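Local coordinates for protein metazoan TIR-STING fusion (Crassostrea gigas, PDB 6WT6) that joins a TIR domain and a STING ligand-binding domain in one chain, and assembles with a second copy of itself, at residues Ile190-Pro193 and Asp194-Lys197; Leu311-Lys314 and Arg315-Thr319; Val172-Leu175 and Ala176-Phe179; Arg344-Cys347 and Asn348-Asn352; Arg65-Pro69 and Gly70-Ser74. All blocks are in the same frame, centred on the assembly; numbering follows the deposited sequence.

Interaction 1 of 5, residues Ile190-Pro193 and Asp194-Lys197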
loop_
_atom_site.group_PDB
_atom_site.type_symbol
_atom_site.label_atom_id
_atom_site.label_comp_id
_atom_site.label_asym_id
_atom_site.label_seq_id
_atom_site.Cartn_x
_atom_site.Cartn_y
_atom_site.Cartn_z
ATOM N N ILE A 190 -15.725 -0.971 9.890
ATOM C CA ILE A 190 -17.143 -0.625 9.857
ATOM C C ILE A 190 -18.004 -1.776 10.372
ATOM O O ILE A 190 -18.917 -1.572 11.181
ATOM C CB ILE A 190 -17.552 -0.217 8.431
ATOM C CG1 ILE A 190 -16.665 0.921 7.932
ATOM C CG2 ILE A 190 -19.021 0.180 8.389
ATOM C CD1 ILE A 190 -16.802 1.199 6.444
ATOM N N ILE A 191 -17.720 -3.006 9.932
ATOM C CA ILE A 191 -18.638 -4.117 10.161
ATOM C C ILE A 191 -18.258 -4.955 11.381
ATOM O O ILE A 191 -19.141 -5.466 12.081
ATOM C CB ILE A 191 -18.748 -4.993 8.896
ATOM C CG1 ILE A 191 -17.384 -5.550 8.486
ATOM C CG2 ILE A 191 -19.347 -4.190 7.744
ATOM C CD1 ILE A 191 -17.272 -7.042 8.649
ATOM N N LEU A 192 -16.959 -5.093 11.662
ATOM C CA LEU A 192 -16.528 -5.990 12.736
ATOM C C LEU A 192 -16.986 -5.582 14.138
ATOM O O LEU A 192 -17.376 -6.481 14.906
ATOM C CB LEU A 192 -15.000 -6.146 12.722
ATOM C CG LEU A 192 -14.321 -6.972 11.617
ATOM C CD1 LEU A 192 -12.869 -7.277 11.985
ATOM C CD2 LEU A 192 -15.079 -8.265 11.306
ATOM N N PRO A 193 -16.948 -4.297 14.549
ATOM C CA PRO A 193 -17.203 -3.974 15.968
ATOM C C PRO A 193 -18.479 -4.558 16.553
ATOM O O PRO A 193 -18.466 -4.982 17.714
ATOM C CB PRO A 193 -17.238 -2.440 15.966
ATOM C CG PRO A 193 -16.316 -2.066 14.880
ATOM C CD PRO A 193 -16.521 -3.097 13.803
ATOM N N ASP A 194 -19.574 -4.604 15.798
ATOM C CA ASP A 194 -20.820 -5.168 16.304
ATOM C C ASP A 194 -21.237 -6.447 15.585
ATOM O O ASP A 194 -22.360 -6.920 15.789
ATOM C CB ASP A 194 -21.945 -4.131 16.227
ATOM C CG ASP A 194 -21.875 -3.107 17.351
ATOM O OD1 ASP A 194 -21.233 -3.397 18.386
ATOM O OD2 ASP A 194 -22.467 -2.014 17.206
ATOM N N LEU A 195 -20.358 -7.031 14.767
ATOM C CA LEU A 195 -20.737 -8.213 13.994
ATOM C C LEU A 195 -21.015 -9.413 14.895
ATOM O O LEU A 195 -21.928 -10.201 14.618
ATOM C CB LEU A 195 -19.647 -8.538 12.972
ATOM C CG LEU A 195 -19.811 -9.740 12.038
ATOM C CD1 LEU A 195 -19.228 -9.415 10.673
ATOM C CD2 LEU A 195 -19.115 -10.961 12.617
ATOM N N ASP A 196 -20.244 -9.567 15.980
ATOM C CA ASP A 196 -20.464 -10.686 16.893
ATOM C C ASP A 196 -21.875 -10.677 17.471
ATOM O O ASP A 196 -22.453 -11.743 17.717
ATOM C CB ASP A 196 -19.429 -10.664 18.018
ATOM C CG ASP A 196 -19.545 -9.429 18.904
ATOM O OD1 ASP A 196 -19.973 -8.363 18.409
ATOM O OD2 ASP A 196 -19.201 -9.529 20.103
ATOM N N LYS A 197 -22.448 -9.491 17.691
ATOM C CA LYS A 197 -23.844 -9.414 18.109
ATOM C C LYS A 197 -24.773 -9.899 17.004
ATOM O O LYS A 197 -25.723 -10.646 17.262
ATOM C CB LYS A 197 -24.196 -7.981 18.509
ATOM C CG LYS A 197 -23.398 -7.439 19.679
ATOM C CD LYS A 197 -23.805 -6.014 19.996
ATOM C CE LYS A 197 -22.965 -5.444 21.125
ATOM N NZ LYS A 197 -23.042 -6.283 22.353
HETATM O O HOH W 1 -20.110 -2.822 13.546
#

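Interaction 2 of 5, residues Leu311-Lys314 and Arg315-Thr319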
loop_
_atom_site.group_PDB
_atom_site.type_symbol
_atom_site.label_atom_id
_atom_site.label_comp_id
_atom_site.label_asym_id
_atom_site.label_seq_id
_atom_site.Cartn_x
_atom_site.Cartn_y
_atom_site.Cartn_z
ATOM N N LEU A 311 0.485 -9.930 7.929
ATOM C CA LEU A 311 1.031 -9.479 9.202
ATOM C C LEU A 311 0.545 -8.076 9.559
ATOM O O LEU A 311 0.218 -7.803 10.721
ATOM C CB LEU A 311 2.556 -9.525 9.137
ATOM C CG LEU A 311 3.373 -8.990 10.308
ATOM C CD1 LEU A 311 2.943 -9.655 11.605
ATOM C CD2 LEU A 311 4.853 -9.231 10.039
ATOM N N THR A 312 0.494 -7.172 8.577
ATOM C CA THR A 312 0.091 -5.800 8.866
ATOM C C THR A 312 -1.382 -5.728 9.252
ATOM O O THR A 312 -1.754 -4.989 10.172
ATOM C CB THR A 312 0.370 -4.900 7.662
ATOM O OG1 THR A 312 1.745 -5.021 7.280
ATOM C CG2 THR A 312 0.075 -3.448 8.012
ATOM N N LEU A 313 -2.233 -6.489 8.562
ATOM C CA LEU A 313 -3.646 -6.519 8.917
ATOM C C LEU A 313 -3.841 -7.035 10.340
ATOM O O LEU A 313 -4.686 -6.522 11.084
ATOM C CB LEU A 313 -4.418 -7.380 7.913
ATOM C CG LEU A 313 -5.943 -7.421 8.041
ATOM C CD1 LEU A 313 -6.555 -6.023 7.911
ATOM C CD2 LEU A 313 -6.546 -8.365 7.009
ATOM N N LYS A 314 -3.052 -8.031 10.745
ATOM C CA LYS A 314 -3.217 -8.583 12.086
ATOM C C LYS A 314 -2.713 -7.628 13.162
ATOM O O LYS A 314 -3.242 -7.625 14.278
ATOM C CB LYS A 314 -2.512 -9.935 12.184
ATOM C CG LYS A 314 -3.174 -11.007 11.338
ATOM C CD LYS A 314 -2.301 -12.244 11.203
ATOM C CE LYS A 314 -2.505 -13.201 12.362
ATOM N NZ LYS A 314 -1.443 -13.074 13.387
ATOM N N ARG A 315 -1.699 -6.812 12.855
ATOM C CA ARG A 315 -1.256 -5.808 13.815
ATOM C C ARG A 315 -2.336 -4.758 14.042
ATOM O O ARG A 315 -2.570 -4.328 15.178
ATOM C CB ARG A 315 0.031 -5.137 13.333
ATOM C CG ARG A 315 1.196 -6.077 13.094
ATOM C CD ARG A 315 2.459 -5.540 13.735
ATOM N NE ARG A 315 3.663 -6.185 13.226
ATOM C CZ ARG A 315 4.484 -5.629 12.342
ATOM N NH1 ARG A 315 4.229 -4.414 11.876
ATOM N NH2 ARG A 315 5.562 -6.280 11.930
ATOM N N ILE A 316 -3.006 -4.333 12.968
ATOM C CA ILE A 316 -4.039 -3.309 13.086
ATOM C C ILE A 316 -5.245 -3.850 13.841
ATOM O O ILE A 316 -5.774 -3.194 14.746
ATOM C CB ILE A 316 -4.430 -2.795 11.690
ATOM C CG1 ILE A 316 -3.220 -2.174 10.992
ATOM C CG2 ILE A 316 -5.574 -1.801 11.788
ATOM C CD1 ILE A 316 -3.456 -1.892 9.534
ATOM N N LEU A 317 -5.698 -5.055 13.482
ATOM C CA LEU A 317 -6.886 -5.619 14.114
ATOM C C LEU A 317 -6.659 -5.877 15.599
ATOM O O LEU A 317 -7.521 -5.557 16.428
ATOM C CB LEU A 317 -7.305 -6.908 13.401
ATOM C CG LEU A 317 -7.817 -6.774 11.960
ATOM C CD1 LEU A 317 -8.018 -8.141 11.318
ATOM C CD2 LEU A 317 -9.107 -5.968 11.896
ATOM N N ASP A 318 -5.505 -6.447 15.961
ATOM C CA ASP A 318 -5.236 -6.723 17.369
ATOM C C ASP A 318 -4.943 -5.460 18.166
ATOM O O ASP A 318 -5.055 -5.477 19.395
ATOM C CB ASP A 318 -4.079 -7.711 17.510
ATOM C CG ASP A 318 -4.472 -9.117 17.122
ATOM O OD1 ASP A 318 -5.686 -9.410 17.119
ATOM O OD2 ASP A 318 -3.575 -9.930 16.819
ATOM N N THR A 319 -4.569 -4.370 17.497
ATOM C CA THR A 319 -4.418 -3.089 18.177
ATOM C C THR A 319 -5.772 -2.494 18.551
ATOM O O THR A 319 -5.891 -1.820 19.582
ATOM C CB THR A 319 -3.623 -2.130 17.283
ATOM O OG1 THR A 319 -2.225 -2.424 17.392
ATOM C CG2 THR A 319 -3.872 -0.668 17.655
#

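Interaction 3 of 5, residues Val172-Leu175 and Ala176-Phe179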
loop_
_atom_site.group_PDB
_atom_site.type_symbol
_atom_site.label_atom_id
_atom_site.label_comp_id
_atom_site.label_asym_id
_atom_site.label_seq_id
_atom_site.Cartn_x
_atom_site.Cartn_y
_atom_site.Cartn_z
ATOM N N VAL A 172 7.206 -2.613 -8.417
ATOM C CA VAL A 172 6.197 -2.662 -7.366
ATOM C C VAL A 172 6.867 -2.456 -6.014
ATOM O O VAL A 172 7.816 -3.172 -5.668
ATOM C CB VAL A 172 5.430 -3.994 -7.398
ATOM C CG1 VAL A 172 4.359 -4.020 -6.321
ATOM C CG2 VAL A 172 4.825 -4.214 -8.770
ATOM N N GLY A 173 6.374 -1.482 -5.252
ATOM C CA GLY A 173 6.775 -1.303 -3.871
ATOM C C GLY A 173 5.962 -2.193 -2.946
ATOM O O GLY A 173 5.206 -3.065 -3.376
ATOM N N ASN A 174 6.125 -1.960 -1.647
ATOM C CA ASN A 174 5.391 -2.754 -0.669
ATOM C C ASN A 174 3.905 -2.415 -0.730
ATOM O O ASN A 174 3.518 -1.243 -0.705
ATOM C CB ASN A 174 5.939 -2.522 0.741
ATOM C CG ASN A 174 5.446 -3.569 1.739
ATOM O OD1 ASN A 174 4.950 -4.629 1.354
ATOM N ND2 ASN A 174 5.586 -3.273 3.027
ATOM N N LEU A 175 3.073 -3.453 -0.828
ATOM C CA LEU A 175 1.625 -3.317 -0.916
ATOM C C LEU A 175 0.926 -3.470 0.429
ATOM O O LEU A 175 -0.260 -3.129 0.533
ATOM C CB LEU A 175 1.052 -4.361 -1.896
ATOM C CG LEU A 175 1.561 -4.347 -3.339
ATOM C CD1 LEU A 175 1.201 -5.639 -4.064
ATOM C CD2 LEU A 175 0.991 -3.145 -4.080
ATOM N N ALA A 176 1.635 -3.951 1.456
ATOM C CA ALA A 176 0.993 -4.353 2.705
ATOM C C ALA A 176 0.166 -3.226 3.316
ATOM O O ALA A 176 -1.020 -3.401 3.616
ATOM C CB ALA A 176 2.050 -4.839 3.699
ATOM N N HIS A 177 0.776 -2.054 3.502
ATOM C CA HIS A 177 0.129 -1.013 4.294
ATOM C C HIS A 177 -1.069 -0.414 3.571
ATOM O O HIS A 177 -2.107 -0.157 4.191
ATOM C CB HIS A 177 1.145 0.065 4.668
ATOM C CG HIS A 177 2.104 -0.369 5.732
ATOM N ND1 HIS A 177 1.979 0.018 7.048
ATOM C CD2 HIS A 177 3.181 -1.188 5.678
ATOM C CE1 HIS A 177 2.951 -0.529 7.756
ATOM N NE2 HIS A 177 3.694 -1.266 6.950
ATOM N N GLY A 178 -0.950 -0.185 2.263
ATOM C CA GLY A 178 -2.091 0.314 1.515
ATOM C C GLY A 178 -3.249 -0.663 1.516
ATOM O O GLY A 178 -4.398 -0.285 1.756
ATOM N N PHE A 179 -2.957 -1.942 1.255
ATOM C CA PHE A 179 -3.993 -2.970 1.297
ATOM C C PHE A 179 -4.624 -3.055 2.681
ATOM O O PHE A 179 -5.852 -3.017 2.818
ATOM C CB PHE A 179 -3.412 -4.333 0.895
ATOM C CG PHE A 179 -3.200 -4.506 -0.591
ATOM C CD1 PHE A 179 -3.609 -3.536 -1.490
ATOM C CD2 PHE A 179 -2.604 -5.656 -1.084
ATOM C CE1 PHE A 179 -3.410 -3.705 -2.853
ATOM C CE2 PHE A 179 -2.408 -5.830 -2.448
ATOM C CZ PHE A 179 -2.811 -4.853 -3.330
HETATM O O HOH W 2 1.216 0.151 0.219
HETATM O O HOH W 3 3.539 -1.202 2.515
#

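Interaction 4 of 5, residues Arg344-Cys347 and Asn348-Asn352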
loop_
_atom_site.group_PDB
_atom_site.type_symbol
_atom_site.label_atom_id
_atom_site.label_comp_id
_atom_site.label_asym_id
_atom_site.label_seq_id
_atom_site.Cartn_x
_atom_site.Cartn_y
_atom_site.Cartn_z
ATOM N N ARG A 344 -13.298 -30.051 5.776
ATOM C CA ARG A 344 -12.595 -30.476 6.983
ATOM C C ARG A 344 -11.739 -29.356 7.557
ATOM O O ARG A 344 -11.583 -29.259 8.780
ATOM C CB ARG A 344 -11.734 -31.706 6.698
ATOM C CG ARG A 344 -11.025 -32.256 7.927
ATOM C CD ARG A 344 -10.421 -33.628 7.669
ATOM N NE ARG A 344 -11.439 -34.633 7.374
ATOM C CZ ARG A 344 -11.705 -35.092 6.155
ATOM N NH1 ARG A 344 -11.025 -34.641 5.109
ATOM N NH2 ARG A 344 -12.652 -36.006 5.982
ATOM N N LEU A 345 -11.181 -28.505 6.698
ATOM C CA LEU A 345 -10.401 -27.374 7.183
ATOM C C LEU A 345 -11.279 -26.391 7.950
ATOM O O LEU A 345 -10.905 -25.922 9.030
ATOM C CB LEU A 345 -9.709 -26.684 6.010
ATOM C CG LEU A 345 -9.115 -25.315 6.344
ATOM C CD1 LEU A 345 -7.992 -25.459 7.359
ATOM C CD2 LEU A 345 -8.630 -24.625 5.081
ATOM N N ILE A 346 -12.459 -26.077 7.409
ATOM C CA ILE A 346 -13.330 -25.087 8.039
ATOM C C ILE A 346 -13.888 -25.618 9.357
ATOM O O ILE A 346 -13.940 -24.890 10.356
ATOM C CB ILE A 346 -14.456 -24.669 7.076
ATOM C CG1 ILE A 346 -13.874 -24.054 5.803
ATOM C CG2 ILE A 346 -15.396 -23.683 7.757
ATOM C CD1 ILE A 346 -14.922 -23.687 4.762
ATOM N N CYS A 347 -14.320 -26.885 9.380
ATOM C CA CYS A 347 -14.795 -27.490 10.624
ATOM C C CYS A 347 -13.724 -27.447 11.701
ATOM O O CYS A 347 -14.024 -27.229 12.880
ATOM C CB CYS A 347 -15.234 -28.935 10.386
ATOM S SG CYS A 347 -16.832 -29.128 9.589
ATOM N N ASN A 348 -12.467 -27.659 11.317
ATOM C CA ASN A 348 -11.384 -27.547 12.284
ATOM C C ASN A 348 -11.280 -26.128 12.832
ATOM O O ASN A 348 -11.087 -25.935 14.037
ATOM C CB ASN A 348 -10.064 -27.976 11.649
ATOM C CG ASN A 348 -9.743 -29.435 11.900
ATOM O OD1 ASN A 348 -9.316 -29.804 12.996
ATOM N ND2 ASN A 348 -9.932 -30.269 10.886
ATOM N N GLU A 349 -11.409 -25.119 11.965
ATOM C CA GLU A 349 -11.296 -23.741 12.430
ATOM C C GLU A 349 -12.493 -23.337 13.278
ATOM O O GLU A 349 -12.333 -22.638 14.284
ATOM C CB GLU A 349 -11.130 -22.790 11.245
ATOM C CG GLU A 349 -9.694 -22.640 10.773
ATOM C CD GLU A 349 -8.785 -22.019 11.823
ATOM O OE1 GLU A 349 -9.295 -21.404 12.789
ATOM O OE2 GLU A 349 -7.551 -22.149 11.681
ATOM N N ILE A 350 -13.696 -23.762 12.892
ATOM C CA ILE A 350 -14.892 -23.417 13.658
ATOM C C ILE A 350 -14.811 -23.994 15.065
ATOM O O ILE A 350 -15.121 -23.313 16.051
ATOM C CB ILE A 350 -16.155 -23.903 12.923
ATOM C CG1 ILE A 350 -16.347 -23.141 11.611
ATOM C CG2 ILE A 350 -17.380 -23.758 13.813
ATOM C CD1 ILE A 350 -17.545 -23.604 10.818
ATOM N N LYS A 351 -14.391 -25.256 15.180
ATOM C CA LYS A 351 -14.288 -25.887 16.493
ATOM C C LYS A 351 -13.196 -25.238 17.334
ATOM O O LYS A 351 -13.347 -25.094 18.552
ATOM C CB LYS A 351 -14.032 -27.386 16.331
ATOM C CG LYS A 351 -15.191 -28.141 15.700
ATOM C CD LYS A 351 -14.847 -29.601 15.450
ATOM C CE LYS A 351 -16.033 -30.345 14.858
ATOM N NZ LYS A 351 -15.744 -31.789 14.635
ATOM N N ASN A 352 -12.091 -24.835 16.702
ATOM C CA ASN A 352 -11.028 -24.152 17.431
ATOM C C ASN A 352 -11.517 -22.829 18.009
ATOM O O ASN A 352 -11.183 -22.476 19.147
ATOM C CB ASN A 352 -9.829 -23.931 16.509
ATOM C CG ASN A 352 -8.646 -23.316 17.226
ATOM O OD1 ASN A 352 -8.134 -23.875 18.194
ATOM N ND2 ASN A 352 -8.187 -22.169 16.736
#

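Interaction 5 of 5, residues Arg65-Pro69 and Gly70-Ser74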
loop_
_atom_site.group_PDB
_atom_site.type_symbol
_atom_site.label_atom_id
_atom_site.label_comp_id
_atom_site.label_asym_id
_atom_site.label_seq_id
_atom_site.Cartn_x
_atom_site.Cartn_y
_atom_site.Cartn_z
ATOM N N ARG A 65 10.764 29.354 -13.400
ATOM C CA ARG A 65 10.522 29.729 -14.789
ATOM C C ARG A 65 9.204 29.170 -15.307
ATOM O O ARG A 65 8.433 29.887 -15.956
ATOM C CB ARG A 65 11.676 29.241 -15.664
ATOM C CG ARG A 65 11.343 29.163 -17.139
ATOM C CD ARG A 65 12.469 28.510 -17.919
ATOM N NE ARG A 65 12.545 27.078 -17.649
ATOM C CZ ARG A 65 13.550 26.300 -18.034
ATOM N NH1 ARG A 65 14.568 26.820 -18.704
ATOM N NH2 ARG A 65 13.538 25.006 -17.746
ATOM N N ASP A 66 8.928 27.898 -15.018
ATOM C CA ASP A 66 7.837 27.163 -15.643
ATOM C C ASP A 66 6.534 27.190 -14.847
ATOM O O ASP A 66 5.460 27.094 -15.450
ATOM C CB ASP A 66 8.262 25.704 -15.881
ATOM C CG ASP A 66 9.517 25.589 -16.750
ATOM O OD1 ASP A 66 9.563 26.215 -17.830
ATOM O OD2 ASP A 66 10.461 24.873 -16.353
ATOM N N PHE A 67 6.581 27.314 -13.521
ATOM C CA PHE A 67 5.361 27.338 -12.716
ATOM C C PHE A 67 4.836 28.767 -12.632
ATOM O O PHE A 67 5.543 29.669 -12.165
ATOM C CB PHE A 67 5.601 26.767 -11.317
ATOM C CG PHE A 67 5.894 25.290 -11.302
ATOM C CD1 PHE A 67 5.708 24.522 -12.442
ATOM C CD2 PHE A 67 6.350 24.669 -10.149
ATOM C CE1 PHE A 67 5.981 23.166 -12.437
ATOM C CE2 PHE A 67 6.622 23.310 -10.138
ATOM C CZ PHE A 67 6.436 22.559 -11.284
ATOM N N LEU A 68 3.595 28.969 -13.086
ATOM C CA LEU A 68 2.969 30.279 -13.024
ATOM C C LEU A 68 2.854 30.729 -11.568
ATOM O O LEU A 68 2.842 29.900 -10.656
ATOM C CB LEU A 68 1.594 30.236 -13.693
ATOM C CG LEU A 68 1.574 29.731 -15.142
ATOM C CD1 LEU A 68 1.213 28.249 -15.201
ATOM C CD2 LEU A 68 0.638 30.556 -16.013
ATOM N N PRO A 69 2.780 32.045 -11.327
ATOM C CA PRO A 69 2.857 32.532 -9.934
ATOM C C PRO A 69 1.810 31.941 -9.003
ATOM O O PRO A 69 2.108 31.704 -7.825
ATOM C CB PRO A 69 2.691 34.054 -10.086
ATOM C CG PRO A 69 2.139 34.269 -11.470
ATOM C CD PRO A 69 2.702 33.155 -12.293
ATOM N N GLY A 70 0.601 31.681 -9.488
ATOM C CA GLY A 70 -0.461 31.177 -8.645
ATOM C C GLY A 70 -0.695 29.682 -8.680
ATOM O O GLY A 70 -1.676 29.215 -8.090
ATOM N N GLU A 71 0.176 28.910 -9.333
ATOM C CA GLU A 71 -0.049 27.485 -9.543
ATOM C C GLU A 71 1.118 26.636 -9.050
ATOM O O GLU A 71 1.374 25.554 -9.583
ATOM C CB GLU A 71 -0.326 27.200 -11.018
ATOM C CG GLU A 71 -1.622 27.806 -11.518
ATOM C CD GLU A 71 -2.837 27.251 -10.796
ATOM O OE1 GLU A 71 -2.845 26.038 -10.491
ATOM O OE2 GLU A 71 -3.778 28.028 -10.523
ATOM N N CYS A 72 1.832 27.101 -8.030
ATOM C CA CYS A 72 2.926 26.318 -7.449
ATOM C C CYS A 72 2.424 25.406 -6.333
ATOM O O CYS A 72 2.931 25.409 -5.212
ATOM C CB CYS A 72 4.028 27.246 -6.950
ATOM S SG CYS A 72 5.612 26.402 -6.680
ATOM N N THR A 73 1.413 24.606 -6.646
ATOM C CA THR A 73 0.850 23.667 -5.691
ATOM C C THR A 73 1.511 22.295 -5.843
ATOM O O THR A 73 2.257 22.034 -6.790
ATOM C CB THR A 73 -0.671 23.576 -5.863
ATOM O OG1 THR A 73 -0.986 23.061 -7.161
ATOM C CG2 THR A 73 -1.300 24.956 -5.723
ATOM N N SER A 74 1.223 21.409 -4.883
ATOM C CA SER A 74 1.880 20.104 -4.854
ATOM C C SER A 74 1.495 19.240 -6.047
ATOM O O SER A 74 2.304 18.419 -6.497
ATOM C CB SER A 74 1.547 19.372 -3.554
ATOM O OG SER A 74 0.153 19.115 -3.468
#

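Interaction 1 of 5, residues Ile190-Pro193 and Asp194-Lys197
Between Ile-191 and Asp-194 a single water oxygen is gripped by three backbone groups. It accepts from Asp-194 N at 2.9 Å, donates to Ile-190 O, and makes a weaker bond to Ile-191 O. The water thus stands in for the direct bond that a regular turn would make from Asp-194 N to Ile-190 O, and it keeps both groups paired where the helix kinks. Pro-193, whose ring nitrogen has no hydrogen to give the preceding turn, probably contributes to the kink. Across it Leu-195 N donates to Leu-192 O, three residues back, at 3.0 Å; the approach is well above the carbonyl plane, 66° out of it.

On the side facing strand 212-221 the apolar side chains run together. Ile-191 and Leu-195 lie side by side and point the same way, Ile-191 CD1 meeting Leu-195 CD1 at 3.7 Å. CG1 of Ile-191 falls between its own N and carbonyl carbon (chi1 59°), which, with chi2 at 112°, brings CD1 beside Leu-195 CD1. Leu-195 CB also sits 3.2 Å from Ile-191 O.

Lys-326 bonds Pro-193 O from outside and Asp-196 pairs with Arg-200. Ile-191 and Leu-195 both pack on Leu-216 of strand 212-221, so this bent part of helix 176-204 lies against the mixed sheet, with Leu-192 turned to the loop around Cys-323.

Interaction 2 of 5, residues Leu311-Lys314 and Arg315-Thr319
Leu-311 and Arg-315 belong to a regular stretch of helix 299-319, whose backbone bonds come first: Arg-315 N to Leu-311 O, Ile-316 N to Thr-312 O, Leu-317 N to Leu-313 O, and Asp-318 N to Lys-314 O, all between 3.0 and 3.1 Å. Toward the end of the helix a side chain joins in. Arg-315 O accepts from both Thr-319 N and Thr-319 OG1, which reach it from opposite faces of its plane; the hydroxyl bond measures 2.9 Å.

The apolar contacts follow the same spacing of four. Leu-313 CG meets Leu-317 CD1 at 3.9 Å, and Thr-312 CG2 comes to 4.1 Å from Ile-316 CD1. In both pairs the side chains cross at a slant. The methyl of Thr-312 is placed for this by lying opposite its own N, while its OG1 turns back to bond Arg-308 O.

The charged side chains lie on the side of the helix turned to the second subunit. The Arg-315 chain bends at chi2 (-133°) and lays one face of its guanidinium over Leu-311, with NH2 at 3.6 Å from Leu-311 CD2; NH1 makes a long, weak ion pair with Asp-110 of the second subunit. Lys-314 NZ and Asp-318 OD2, opposite charges, stand 5.1 Å apart without contact; the lysine makes a long, weak ion pair with Asp-79 of the second subunit, and Asp-318 OD2 bonds its His-82.

Thr-312 and Ile-316 face helix 176-204, Leu-313 and Leu-317 face strand 327-332, and the side bearing Leu-311, Lys-314 and Asp-318 meets the second subunit.

Interaction 3 of 5, residues Val172-Leu175 and Ala176-Phe179
From Asn-174 and Leu-175 the backbone swings out of an extended run into the first turn of a helix, whose opening bond runs from Phe-179 N to Leu-175 O at 3.0 Å, nearly straight (168° at the hydrogen). Asn-174 reaches over the start of that turn. With CG opposite its backbone N (chi1 -166°), its OD1 accepts a weak capping bond from Ala-176 N at 3.4 Å, and OD1 also lies against Ala-176 CB. The amide nitrogen, Asn-174 ND2, stands 4.1 Å from His-177 CD2, at the edge of the imidazole and near its plane, the amide and ring being 79° apart.

Water completes what the side chain does not reach. One water donates to Asn-174 O at 2.8 Å and accepts from Gly-178 N; a second accepts from His-177 N and gives Asn-174 O only a weak bond. The carbonyl of Asn-174 is linked through the first water to Gly-178 N and, less certainly, through the second to His-177 N.

On the apolar side Leu-175 and Phe-179 run alongside each other. Leu-175 CB lies over one face of the phenyl ring, offset toward the rim, in a CH-pi contact 4.1 Å from the ring centroid, and Leu-175 CD1 follows at 4.0 Å from Phe-179 CE2. Leu-175 rests against Trp-181 of the second subunit, and Phe-179 against Gly-178 of the second subunit. Asparagine capping of this kind is typical of helix N termini, and here it starts the long helix 176-204 of the STING ligand-binding domain at the dimer interface.

Interaction 4 of 5, residues Arg344-Cys347 and Asn348-Asn352
Asn-348 leans back on Arg-344, one turn earlier in the same helix, and its side chain can be followed outward. CB is 3.4 Å from Leu-345 O and almost as near to Arg-344 O. The next atom, CG, is 3.6 Å from Arg-344 O. At the tip ND2 donates to Arg-344 O at 2.9 Å, with the hydrogen bond bent slightly to 157°, and also touches the aliphatic part of the arginine, 3.7 Å from Arg-344 CG. A first torsion of -94°, away from the usual values, together with the second, brings ND2 to this carbonyl. Arg-344 O therefore accepts twice, from Asn-348 N and from ND2, the two coming from opposite faces of its plane and both well out of it. The two side chains lie side by side and point the same way, their guanidinium and amide planes 61° apart.

The inner face is apolar. Ile-346 CG2 meets Ile-350 CD1 at 3.7 Å, and Ile-350 CG1 lies 3.2 Å from Ile-346 O, whose helical bond to Ile-350 N is the shortest here at 2.8 Å. These isoleucines press on Phe-275 of strand 272-279. Lys-351 lays its CG on Cys-347 O and sends NZ on to a salt bridge with Asp-267.

The chemistry is that of a two-faced helix: isoleucine hydrocarbon turned to the sheet, and on the outward side an amide that adds a second donor to an already bonded carbonyl, which probably steadies this turn and limits rotation of the Asn-348 amide.

Interaction 5 of 5, residues Arg65-Pro69 and Gly70-Ser74
A type I beta turn from Leu-68 to Glu-71 brings Phe-67 and Cys-72 together at its base. The turn is closed by Glu-71 N, which donates to Leu-68 O at 3.1 Å; the bond is nearly straight at the hydrogen (170°), although the donor stands well above the carbonyl plane. Pro-69 and Gly-70 occupy the corner, the proline ring restricting its own phi, which suits the first corner position, and the Leu-68 and Glu-71 CB atoms come within 4.5 Å of each other.

The sequence from Arg-65 to Gly-70, RDFLPG, is the box 2 signature of the TIR fold, and the loop from helix 63-66 to helix 74-82 corresponds to its BB loop. Across the base Cys-72 SG, held opposite its backbone N (chi1 -163°), approaches the Phe-67 ring at its edge, near the ring plane. SG lies 3.9 Å from Phe-67 CD2, a sulfur-aromatic contact. The ring also packs on Val-76, Val-77 and Ala-80 of helix 74-82. Before the turn Arg-65 and Asp-66 form a salt bridge, Arg-65 NE standing 3.1 Å from Asp-66 OD1; Arg-65 has a second partner in Glu-54, and Asp-66 OD2 accepts from Phe-62 N.

Overall arrangement
From the N terminus, interaction 5 comes first, closing the surface loop of the TIR domain before helix 74-82. Interaction 3 starts helix 176-204, and interaction 1 bends the same helix further on; their centres lie about 26 Å apart. Interaction 2 follows near the end of helix 299-319, and interaction 4 lies in helix 341-356, which packs on the mixed sheet. Each is local and closes before the next begins, so none nests in or crosses another. In space some of them meet. Interaction 2 touches interaction 3 through Thr-312 and Ala-176, and interaction 1 through Leu-317 and Leu-192, so helices 176-204 and 299-319 are tied at two levels. Interactions 2, 3 and 5 also reach the second subunit.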